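Local coordinates for protein xylanase 10C (Pseudomonas cellulosa, PDB 1GNY) that binds xylan and xylooligosaccharides through the N-terminal family 15 carbohydrate-binding module of an endo-acting xylanase, whose catalytic activity lies in its C-terminal domain, at residues G1-M9 and I142-A153; L54-V65 and A102-D113. All coordinates share one frame; numbering follows the deposited sequence.

Contact 1. Residues G1-M9 and I142-A153; sequences GNVVIEVDM and IKSVTITLAQEA
The carboxamide of Asn-2 turns one face to the corner of the chain at Leu-149 to Gln-151. Over that face, each obliquely, lie the carbonyl oxygens of Leu-149 and Gln-151. Asn-2 OD1 is 3.2 Å from Leu-149 O, a meeting of two acceptors, and Asn-2 ND2 is 3.4 Å from Gln-151 O at an angle too poor for a hydrogen bond, so the amide touches the corner without bonding to either oxygen. With CG anti to the carbonyl carbon (chi1 -73°), the Asn-2 side chain folds back beside its own nitrogen and lies over this corner. Val-3 makes two backbone bonds there. Its N reaches Gln-151 O at 2.9 Å, while its O receives Leu-149 N, so both polar backbone atoms of one residue hold the chain on either side of the inverse gamma turn centred on Ala-150; beyond it, Ala-153 N donates to Gly-1 O. Between the pairs Asn-2/Glu-152 and Val-4/Thr-148 the register shifts by two, a beta bulge. Further on, Ile-5 and Ile-147 form a regular hydrogen-bonded pair (Ile-5 N to Ile-147 O 2.8 Å). Their branched apolar side chains suit the face that packs on strand 42-48, where Val-7 and Val-145 lie side by side against Phe-46. Val-4, Glu-6, Thr-146 and Thr-148 occupy the other, more open face. Where the strands part, a water accepts from Val-145 N (3.0 Å) and donates to Val-7 O (2.7 Å), standing in for a direct bond. Met-9 is bent at chi2 and chi3, which brings its methyl CE to 3.7 Å from Ile-142 CG2, at about a right angle to the isoleucine. Backbone bonds thus hold strand 2-6 to strand 139-149, with aliphatic groups toward strand 42-48 and polar ones on the open face.

Contact 2. Residues L54-V65 and A102-D113; sequences LEDAVIAMVVNV and ADTDLTLTCTID. With NA (sodium ion), chain C.
Asn-64 ND2 is held by two acceptors, Asp-105 OD1 at 2.9 Å and a water. The carboxylate oxygen is met nearly along its C-O axis, with the amide and carboxylate planes 83° apart. A first torsion that puts CG anti to the backbone nitrogen (chi1 -170°) carries the amide to the strand end, where Asn-64 OD1 binds the sodium ion at 2.4 Å. Ala-102 O (2.4 Å) and Val-65 O (2.6 Å) also bind the metal, as does the water held by ND2. Asparagine suits this place because one neutral group offers both a metal ligand and a donor, and Asp-105 fixes its rotation while its OD2 forms a salt bridge with Lys-143. From the sodium end a regular antiparallel ladder runs on. Ile-59, Met-61, Val-63, Leu-106, Leu-108 and Cys-110 fill the inner face: Val-63 CG2 packs 3.9 Å from Leu-108 CD1, and Cys-110 is disulfide-bonded to Cys-93. Thr-107, Thr-109 and Thr-111, apt for a beta strand at the surface, share the outer face with Val-58, Ala-60 and Val-62. At the far end Ile-112 CD1 meets Ile-59 CD1 at 3.8 Å, and the Leu-54 to Ala-57 type II turn sends Asp-56 N to Ile-112 O (2.7 Å) in a bent bond of 135°. Beside it, Asp-113 OD1 is 4.0 Å from Asp-56 OD1; one water lies between Asp-113 OD1 and Glu-55 OE1, another on Asp-56 OD1, and Glu-55 OE1 also accepts from Glu-114 N. Hydration probably eases the mutual repulsion, which might raise an acid's pKa, whereas the opposite end gathers its oxygens around a cation.

In the fold
The centres of the two contacts are about 11 Å apart in one antiparallel sheet of the module. Strand 139-149 lies between strands 2-6 and 58-65, and 58-65 in turn pairs with 106-111, so contact 1 and contact 2 are successive parts of the same sheet. Contact 1 brings the two chain ends together, and both segments of contact 2 fall in sequence between them. The contacts also meet directly: Thr-146 O probably accepts a hydrogen bond from Ala-60 N, and Leu-149 packs on Leu-54. The second sheet, which includes strands 42-48, 75-82 and 126-133, covers their apolar face and carries Gln-81 and Gln-127 of the xylan-binding site.

Contact 1. Residues G1-M9 and I142-A153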
loop_
_atom_site.group_PDB
_atom_site.type_symbol
_atom_site.label_atom_id
_atom_site.label_comp_id
_atom_site.label_asym_id
_atom_site.label_seq_id
_atom_site.Cartn_x
_atom_site.Cartn_y
_atom_site.Cartn_z
ATOM N N GLY A 1 -8.803 -5.349 -23.020
ATOM C CA GLY A 1 -7.616 -5.071 -22.171
ATOM C C GLY A 1 -7.387 -6.095 -21.042
ATOM O O GLY A 1 -7.946 -7.233 -20.960
ATOM N N ASN A 2 -6.512 -5.663 -20.162
ATOM C CA ASN A 2 -6.121 -6.477 -19.005
ATOM C C ASN A 2 -7.127 -6.434 -17.846
ATOM O O ASN A 2 -7.951 -5.538 -17.758
ATOM C CB ASN A 2 -4.736 -6.103 -18.536
ATOM C CG ASN A 2 -3.620 -6.608 -19.488
ATOM O OD1 ASN A 2 -2.453 -6.265 -19.328
ATOM N ND2 ASN A 2 -3.991 -7.458 -20.438
ATOM N N VAL A 3 -7.016 -7.426 -16.966
ATOM C CA VAL A 3 -7.871 -7.526 -15.772
ATOM C C VAL A 3 -7.568 -6.342 -14.834
ATOM O O VAL A 3 -6.404 -6.104 -14.519
ATOM C CB VAL A 3 -7.630 -8.816 -14.956
ATOM C CG1 VAL A 3 -8.462 -8.843 -13.672
ATOM C CG2 VAL A 3 -7.928 -10.067 -15.784
ATOM N N VAL A 4 -8.612 -5.624 -14.438
ATOM C CA VAL A 4 -8.502 -4.512 -13.482
ATOM C C VAL A 4 -9.297 -4.814 -12.227
ATOM O O VAL A 4 -10.516 -5.078 -12.291
ATOM C CB VAL A 4 -8.997 -3.176 -14.080
ATOM C CG1 VAL A 4 -8.905 -2.045 -13.039
ATOM C CG2 VAL A 4 -8.183 -2.859 -15.336
ATOM N N ILE A 5 -8.611 -4.777 -11.093
ATOM C CA ILE A 5 -9.229 -4.995 -9.768
ATOM C C ILE A 5 -9.355 -3.624 -9.103
ATOM O O ILE A 5 -8.326 -2.934 -8.914
ATOM C CB ILE A 5 -8.341 -5.894 -8.885
ATOM C CG1 ILE A 5 -8.233 -7.289 -9.499
ATOM C CG2 ILE A 5 -8.870 -5.977 -7.406
ATOM C CD1 ILE A 5 -7.169 -8.116 -8.930
ATOM N N GLU A 6 -10.580 -3.259 -8.741
ATOM C CA GLU A 6 -10.859 -2.021 -7.973
ATOM C C GLU A 6 -11.085 -2.439 -6.534
ATOM O O GLU A 6 -12.032 -3.154 -6.242
ATOM C CB GLU A 6 -12.079 -1.278 -8.513
ATOM C CG GLU A 6 -11.845 -0.830 -9.943
ATOM C CD GLU A 6 -12.954 0.034 -10.493
ATOM O OE1 GLU A 6 -14.012 0.151 -9.828
ATOM O OE2 GLU A 6 -12.750 0.584 -11.594
ATOM N N VAL A 7 -10.219 -1.993 -5.635
ATOM C CA VAL A 7 -10.268 -2.404 -4.230
ATOM C C VAL A 7 -11.359 -1.667 -3.435
ATOM O O VAL A 7 -11.523 -0.431 -3.529
ATOM C CB VAL A 7 -8.874 -2.190 -3.553
ATOM C CG1 VAL A 7 -8.873 -2.489 -2.032
ATOM C CG2 VAL A 7 -7.795 -3.013 -4.255
ATOM N N ASP A 8 -12.100 -2.437 -2.642
ATOM C CA ASP A 8 -13.133 -1.888 -1.747
ATOM C C ASP A 8 -12.478 -0.983 -0.695
ATOM O O ASP A 8 -11.556 -1.408 -0.004
ATOM C CB ASP A 8 -13.874 -3.053 -1.065
ATOM C CG ASP A 8 -15.108 -2.633 -0.320
ATOM O OD1 ASP A 8 -15.403 -1.437 -0.183
ATOM O OD2 ASP A 8 -15.860 -3.515 0.133
ATOM N N MET A 9 -12.954 0.254 -0.631
ATOM C CA MET A 9 -12.435 1.273 0.290
ATOM C C MET A 9 -13.299 1.470 1.529
ATOM O O MET A 9 -13.006 2.342 2.351
ATOM C CB MET A 9 -12.211 2.604 -0.421
ATOM C CG MET A 9 -11.271 2.516 -1.633
ATOM S SD MET A 9 -9.640 1.829 -1.274
ATOM C CE MET A 9 -9.038 2.964 -0.029
ATOM N N ILE A 142 -5.927 7.161 1.873
ATOM C CA ILE A 142 -6.026 6.412 0.592
ATOM C C ILE A 142 -7.460 6.555 0.046
ATOM O O ILE A 142 -8.421 6.146 0.693
ATOM C CB ILE A 142 -5.652 4.900 0.714
ATOM C CG1 ILE A 142 -4.308 4.730 1.398
ATOM C CG2 ILE A 142 -5.633 4.245 -0.674
ATOM C CD1 ILE A 142 -4.405 4.393 2.849
ATOM N N LYS A 143 -7.593 7.136 -1.140
ATOM C CA LYS A 143 -8.920 7.330 -1.794
ATOM C C LYS A 143 -9.332 6.120 -2.649
ATOM O O LYS A 143 -10.525 5.781 -2.724
ATOM C CB LYS A 143 -8.921 8.618 -2.654
ATOM C CG LYS A 143 -8.754 9.867 -1.850
ATOM C CD LYS A 143 -9.072 11.114 -2.641
ATOM C CE LYS A 143 -9.465 12.271 -1.751
ATOM N NZ LYS A 143 -9.757 13.477 -2.587
ATOM N N SER A 144 -8.356 5.506 -3.308
ATOM C CA SER A 144 -8.606 4.356 -4.202
ATOM C C SER A 144 -7.336 3.556 -4.449
ATOM O O SER A 144 -6.213 4.101 -4.388
ATOM C CB SER A 144 -9.161 4.829 -5.559
ATOM O OG SER A 144 -8.181 5.564 -6.322
ATOM N N VAL A 145 -7.536 2.272 -4.749
ATOM C CA VAL A 145 -6.429 1.386 -5.137
ATOM C C VAL A 145 -6.894 0.567 -6.335
ATOM O O VAL A 145 -7.935 -0.076 -6.273
ATOM C CB VAL A 145 -5.984 0.433 -4.016
ATOM C CG1 VAL A 145 -4.851 -0.465 -4.471
ATOM C CG2 VAL A 145 -5.581 1.219 -2.758
ATOM N N THR A 146 -6.156 0.635 -7.434
ATOM C CA THR A 146 -6.514 -0.171 -8.595
ATOM C C THR A 146 -5.317 -1.007 -9.025
ATOM O O THR A 146 -4.180 -0.499 -9.108
ATOM C CB THR A 146 -7.235 0.601 -9.735
ATOM O OG1 THR A 146 -6.436 0.733 -10.893
ATOM C CG2 THR A 146 -7.685 1.932 -9.371
ATOM N N ILE A 147 -5.565 -2.298 -9.226
ATOM C CA ILE A 147 -4.505 -3.253 -9.576
ATOM C C ILE A 147 -4.774 -3.766 -10.989
ATOM O O ILE A 147 -5.808 -4.358 -11.232
ATOM C CB ILE A 147 -4.399 -4.394 -8.559
ATOM C CG1 ILE A 147 -4.126 -3.790 -7.161
ATOM C CG2 ILE A 147 -3.295 -5.381 -8.951
ATOM C CD1 ILE A 147 -4.153 -4.757 -6.008
ATOM N N THR A 148 -3.818 -3.561 -11.873
ATOM C CA THR A 148 -3.935 -4.019 -13.267
ATOM C C THR A 148 -3.011 -5.212 -13.469
ATOM O O THR A 148 -1.795 -5.071 -13.426
ATOM C CB THR A 148 -3.605 -2.902 -14.251
ATOM O OG1 THR A 148 -4.521 -1.814 -14.068
ATOM C CG2 THR A 148 -3.867 -3.325 -15.692
ATOM N N LEU A 149 -3.596 -6.382 -13.713
ATOM C CA LEU A 149 -2.821 -7.623 -13.897
ATOM C C LEU A 149 -2.248 -7.688 -15.321
ATOM O O LEU A 149 -2.782 -7.072 -16.253
ATOM C CB LEU A 149 -3.691 -8.879 -13.689
ATOM C CG LEU A 149 -4.523 -8.982 -12.418
ATOM C CD1 LEU A 149 -5.255 -10.288 -12.372
ATOM C CD2 LEU A 149 -3.650 -8.808 -11.166
ATOM N N ALA A 150 -1.196 -8.475 -15.453
ATOM C CA ALA A 150 -0.582 -8.846 -16.747
ATOM C C ALA A 150 -1.289 -10.090 -17.301
ATOM O O ALA A 150 -0.666 -11.130 -17.594
ATOM C CB ALA A 150 0.890 -9.127 -16.537
ATOM N N GLN A 151 -2.593 -9.981 -17.423
ATOM C CA GLN A 151 -3.459 -11.059 -17.891
ATOM C C GLN A 151 -4.657 -10.450 -18.548
ATOM O O GLN A 151 -5.260 -9.503 -18.035
ATOM C CB GLN A 151 -3.904 -11.898 -16.689
ATOM C CG GLN A 151 -4.756 -13.079 -17.047
ATOM C CD GLN A 151 -5.151 -13.838 -15.815
ATOM O OE1 GLN A 151 -6.288 -13.755 -15.353
ATOM N NE2 GLN A 151 -4.227 -14.662 -15.336
ATOM N N GLU A 152 -5.013 -11.029 -19.681
ATOM C CA GLU A 152 -6.157 -10.624 -20.476
ATOM C C GLU A 152 -7.431 -11.045 -19.788
ATOM O O GLU A 152 -7.592 -12.096 -19.241
ATOM C CB GLU A 152 -6.089 -11.296 -21.858
ATOM C CG GLU A 152 -7.297 -11.160 -22.764
ATOM C CD GLU A 152 -7.105 -11.880 -24.103
ATOM O OE1 GLU A 152 -5.937 -12.155 -24.495
ATOM O OE2 GLU A 152 -8.138 -12.179 -24.761
ATOM N N ALA A 153 -8.360 -10.177 -19.852
ATOM C CA ALA A 153 -9.728 -10.244 -19.365
ATOM C C ALA A 153 -10.711 -10.477 -20.501
ATOM O O ALA A 153 -10.418 -10.280 -21.647
ATOM C CB ALA A 153 -10.032 -8.948 -18.757
ATOM O OXT ALA A 153 -11.854 -10.833 -20.257
HETATM O O HOH W 1 -10.493 1.625 -4.986
#

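Contact 2. Residues L54-V65 and A102-D113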
loop_
_atom_site.group_PDB
_atom_site.type_symbol
_atom_site.label_atom_id
_atom_site.label_comp_id
_atom_site.label_asym_id
_atom_site.label_seq_id
_atom_site.Cartn_x
_atom_site.Cartn_y
_atom_site.Cartn_z
ATOM N N LEU A 54 -0.062 -12.194 -9.676
ATOM C CA LEU A 54 0.344 -10.796 -9.454
ATOM C C LEU A 54 1.702 -10.377 -10.026
ATOM O O LEU A 54 2.038 -9.193 -9.990
ATOM C CB LEU A 54 0.248 -10.449 -7.954
ATOM C CG LEU A 54 -1.145 -10.138 -7.458
ATOM C CD1 LEU A 54 -1.168 -10.188 -5.905
ATOM C CD2 LEU A 54 -1.700 -8.807 -7.974
ATOM N N GLU A 55 2.456 -11.308 -10.601
ATOM C CA GLU A 55 3.742 -10.910 -11.199
ATOM C C GLU A 55 3.474 -9.993 -12.387
ATOM O O GLU A 55 2.569 -10.262 -13.186
ATOM C CB GLU A 55 4.567 -12.134 -11.609
ATOM C CG GLU A 55 5.122 -12.925 -10.440
ATOM C CD GLU A 55 6.188 -12.157 -9.648
ATOM O OE1 GLU A 55 6.804 -11.220 -10.223
ATOM O OE2 GLU A 55 6.388 -12.489 -8.465
ATOM N N ASP A 56 4.236 -8.890 -12.471
ATOM C CA ASP A 56 4.085 -7.848 -13.513
ATOM C C ASP A 56 2.783 -7.016 -13.378
ATOM O O ASP A 56 2.449 -6.219 -14.248
ATOM C CB ASP A 56 4.257 -8.432 -14.933
ATOM C CG ASP A 56 5.632 -9.059 -15.142
ATOM O OD1 ASP A 56 6.645 -8.468 -14.746
ATOM O OD2 ASP A 56 5.792 -10.160 -15.678
ATOM N N ALA A 57 2.100 -7.140 -12.240
ATOM C CA ALA A 57 0.912 -6.326 -11.965
ATOM C C ALA A 57 1.346 -4.921 -11.543
ATOM O O ALA A 57 2.427 -4.744 -10.983
ATOM C CB ALA A 57 0.054 -6.940 -10.862
ATOM N N VAL A 58 0.506 -3.945 -11.829
ATOM C CA VAL A 58 0.730 -2.541 -11.440
ATOM C C VAL A 58 -0.315 -2.108 -10.420
ATOM O O VAL A 58 -1.506 -2.149 -10.709
ATOM C CB VAL A 58 0.692 -1.590 -12.639
ATOM C CG1 VAL A 58 0.928 -0.159 -12.204
ATOM C CG2 VAL A 58 1.749 -2.037 -13.649
ATOM N N ILE A 59 0.146 -1.704 -9.240
ATOM C CA ILE A 59 -0.705 -1.153 -8.178
ATOM C C ILE A 59 -0.689 0.366 -8.312
ATOM O O ILE A 59 0.401 0.971 -8.336
ATOM C CB ILE A 59 -0.174 -1.560 -6.773
ATOM C CG1 ILE A 59 -0.059 -3.083 -6.657
ATOM C CG2 ILE A 59 -1.055 -0.996 -5.661
ATOM C CD1 ILE A 59 0.814 -3.521 -5.512
ATOM N N ALA A 60 -1.857 0.972 -8.411
ATOM C CA ALA A 60 -1.949 2.446 -8.456
ATOM C C ALA A 60 -2.824 2.910 -7.298
ATOM O O ALA A 60 -3.980 2.472 -7.178
ATOM C CB ALA A 60 -2.517 2.912 -9.769
ATOM N N MET A 61 -2.281 3.786 -6.446
ATOM C CA MET A 61 -3.031 4.332 -5.315
ATOM C C MET A 61 -3.242 5.832 -5.449
ATOM O O MET A 61 -2.289 6.534 -5.712
ATOM C CB MET A 61 -2.290 4.054 -3.996
ATOM C CG MET A 61 -2.095 2.618 -3.704
ATOM S SD MET A 61 -1.856 2.369 -1.901
ATOM C CE MET A 61 -1.627 0.616 -1.916
ATOM N N VAL A 62 -4.470 6.315 -5.273
ATOM C CA VAL A 62 -4.689 7.789 -5.220
ATOM C C VAL A 62 -4.650 8.105 -3.732
ATOM O O VAL A 62 -5.455 7.542 -2.968
ATOM C CB VAL A 62 -6.007 8.246 -5.815
ATOM C CG1 VAL A 62 -6.208 9.763 -5.594
ATOM C CG2 VAL A 62 -6.063 7.939 -7.317
ATOM N N VAL A 63 -3.749 8.996 -3.325
ATOM C CA VAL A 63 -3.571 9.337 -1.900
ATOM C C VAL A 63 -3.591 10.828 -1.625
ATOM O O VAL A 63 -3.421 11.618 -2.539
ATOM C CB VAL A 63 -2.260 8.756 -1.304
ATOM C CG1 VAL A 63 -2.196 7.257 -1.522
ATOM C CG2 VAL A 63 -1.003 9.426 -1.920
ATOM N N ASN A 64 -3.851 11.186 -0.375
ATOM C CA ASN A 64 -3.694 12.566 0.086
ATOM C C ASN A 64 -2.874 12.544 1.346
ATOM O O ASN A 64 -3.182 11.790 2.301
ATOM C CB ASN A 64 -5.005 13.266 0.323
ATOM C CG ASN A 64 -4.812 14.765 0.554
ATOM O OD1 ASN A 64 -4.486 15.189 1.651
ATOM N ND2 ASN A 64 -4.942 15.573 -0.527
ATOM N N VAL A 65 -1.809 13.340 1.360
ATOM C CA VAL A 65 -0.884 13.384 2.506
ATOM C C VAL A 65 -1.063 14.685 3.309
ATOM O O VAL A 65 -1.235 15.747 2.728
ATOM C CB VAL A 65 0.590 13.043 2.140
ATOM C CG1 VAL A 65 0.761 12.423 0.703
ATOM C CG2 VAL A 65 1.565 14.163 2.402
ATOM N N ALA A 102 1.453 18.090 0.234
ATOM C CA ALA A 102 0.180 18.095 0.953
ATOM C C ALA A 102 -0.875 18.944 0.226
ATOM O O ALA A 102 -2.050 18.999 0.666
ATOM C CB ALA A 102 0.387 18.632 2.344
ATOM N N ASP A 103 -0.497 19.595 -0.863
ATOM C CA ASP A 103 -1.372 20.582 -1.527
ATOM C C ASP A 103 -2.454 20.018 -2.455
ATOM O O ASP A 103 -3.451 20.698 -2.744
ATOM C CB ASP A 103 -0.528 21.541 -2.365
ATOM C CG ASP A 103 0.442 22.327 -1.558
ATOM O OD1 ASP A 103 0.116 22.680 -0.406
ATOM O OD2 ASP A 103 1.555 22.674 -1.996
ATOM N N THR A 104 -2.202 18.829 -3.013
ATOM C CA THR A 104 -3.128 18.152 -3.920
ATOM C C THR A 104 -3.065 16.654 -3.684
ATOM O O THR A 104 -2.142 16.123 -3.065
ATOM C CB THR A 104 -2.784 18.420 -5.419
ATOM O OG1 THR A 104 -1.617 17.683 -5.804
ATOM C CG2 THR A 104 -2.441 19.877 -5.724
ATOM N N ASP A 105 -4.080 15.974 -4.190
ATOM C CA ASP A 105 -4.044 14.509 -4.268
ATOM C C ASP A 105 -2.920 14.083 -5.230
ATOM O O ASP A 105 -2.531 14.834 -6.149
ATOM C CB ASP A 105 -5.335 13.904 -4.836
ATOM C CG ASP A 105 -6.530 14.070 -3.928
ATOM O OD1 ASP A 105 -6.354 14.443 -2.748
ATOM O OD2 ASP A 105 -7.701 13.863 -4.328
ATOM N N LEU A 106 -2.426 12.868 -5.032
ATOM C CA LEU A 106 -1.360 12.271 -5.856
ATOM C C LEU A 106 -1.671 10.829 -6.202
ATOM O O LEU A 106 -2.361 10.134 -5.449
ATOM C CB LEU A 106 -0.045 12.226 -5.084
ATOM C CG LEU A 106 0.516 13.540 -4.593
ATOM C CD1 LEU A 106 1.499 13.282 -3.450
ATOM C CD2 LEU A 106 1.136 14.306 -5.772
ATOM N N THR A 107 -1.113 10.378 -7.320
ATOM C CA THR A 107 -1.200 8.974 -7.726
ATOM C C THR A 107 0.188 8.367 -7.600
ATOM O O THR A 107 1.166 8.819 -8.256
ATOM C CB THR A 107 -1.708 8.801 -9.162
ATOM O OG1 THR A 107 -3.053 9.295 -9.260
ATOM C CG2 THR A 107 -1.822 7.338 -9.535
ATOM N N LEU A 108 0.283 7.342 -6.764
ATOM C CA LEU A 108 1.515 6.589 -6.563
ATOM C C LEU A 108 1.358 5.193 -7.148
ATOM O O LEU A 108 0.311 4.580 -7.025
ATOM C CB LEU A 108 1.838 6.477 -5.081
ATOM C CG LEU A 108 1.983 7.809 -4.343
ATOM C CD1 LEU A 108 2.291 7.573 -2.890
ATOM C CD2 LEU A 108 3.057 8.696 -4.959
ATOM N N THR A 109 2.403 4.718 -7.814
ATOM C CA THR A 109 2.353 3.417 -8.468
ATOM C C THR A 109 3.500 2.501 -8.055
ATOM O O THR A 109 4.587 2.948 -7.622
ATOM C CB THR A 109 2.260 3.514 -10.006
ATOM O OG1 THR A 109 3.508 3.975 -10.535
ATOM C CG2 THR A 109 1.232 4.502 -10.485
ATOM N N CYS A 110 3.242 1.201 -8.203
ATOM C CA CYS A 110 4.184 0.172 -7.816
ATOM C C CYS A 110 4.013 -1.035 -8.697
ATOM O O CYS A 110 2.916 -1.575 -8.788
ATOM C CB CYS A 110 3.952 -0.255 -6.360
ATOM S SG CYS A 110 5.052 -1.549 -5.768
ATOM N N THR A 111 5.079 -1.431 -9.377
ATOM C CA THR A 111 5.054 -2.650 -10.212
ATOM C C THR A 111 5.619 -3.842 -9.421
ATOM O O THR A 111 6.734 -3.786 -8.888
ATOM C CB THR A 111 5.857 -2.484 -11.506
ATOM O OG1 THR A 111 5.253 -1.489 -12.328
ATOM C CG2 THR A 111 5.797 -3.721 -12.370
ATOM N N ILE A 112 4.847 -4.919 -9.361
ATOM C CA ILE A 112 5.302 -6.156 -8.715
ATOM C C ILE A 112 6.136 -6.938 -9.735
ATOM O O ILE A 112 5.652 -7.278 -10.804
ATOM C CB ILE A 112 4.105 -7.028 -8.221
ATOM C CG1 ILE A 112 3.316 -6.301 -7.122
ATOM C CG2 ILE A 112 4.604 -8.396 -7.755
ATOM C CD1 ILE A 112 1.939 -6.960 -6.745
ATOM N N ASP A 113 7.387 -7.212 -9.401
ATOM C CA ASP A 113 8.294 -7.951 -10.288
ATOM C C ASP A 113 9.405 -8.643 -9.465
ATOM O O ASP A 113 10.425 -8.026 -9.143
ATOM C CB ASP A 113 8.898 -6.994 -11.313
ATOM C CG ASP A 113 9.821 -7.687 -12.320
ATOM O OD1 ASP A 113 9.833 -8.935 -12.424
ATOM O OD2 ASP A 113 10.593 -7.025 -13.051
HETATM NA NA NA C . -3.226 17.261 1.845
HETATM O O HOH W 2 8.230 -11.158 -12.409
HETATM O O HOH W 3 9.057 -9.080 -15.757
HETATM O O HOH W 4 -4.661 18.482 -0.197
HETATM O O HOH W 5 -1.449 15.352 -0.553
HETATM O O HOH W 6 -3.951 18.259 3.355
#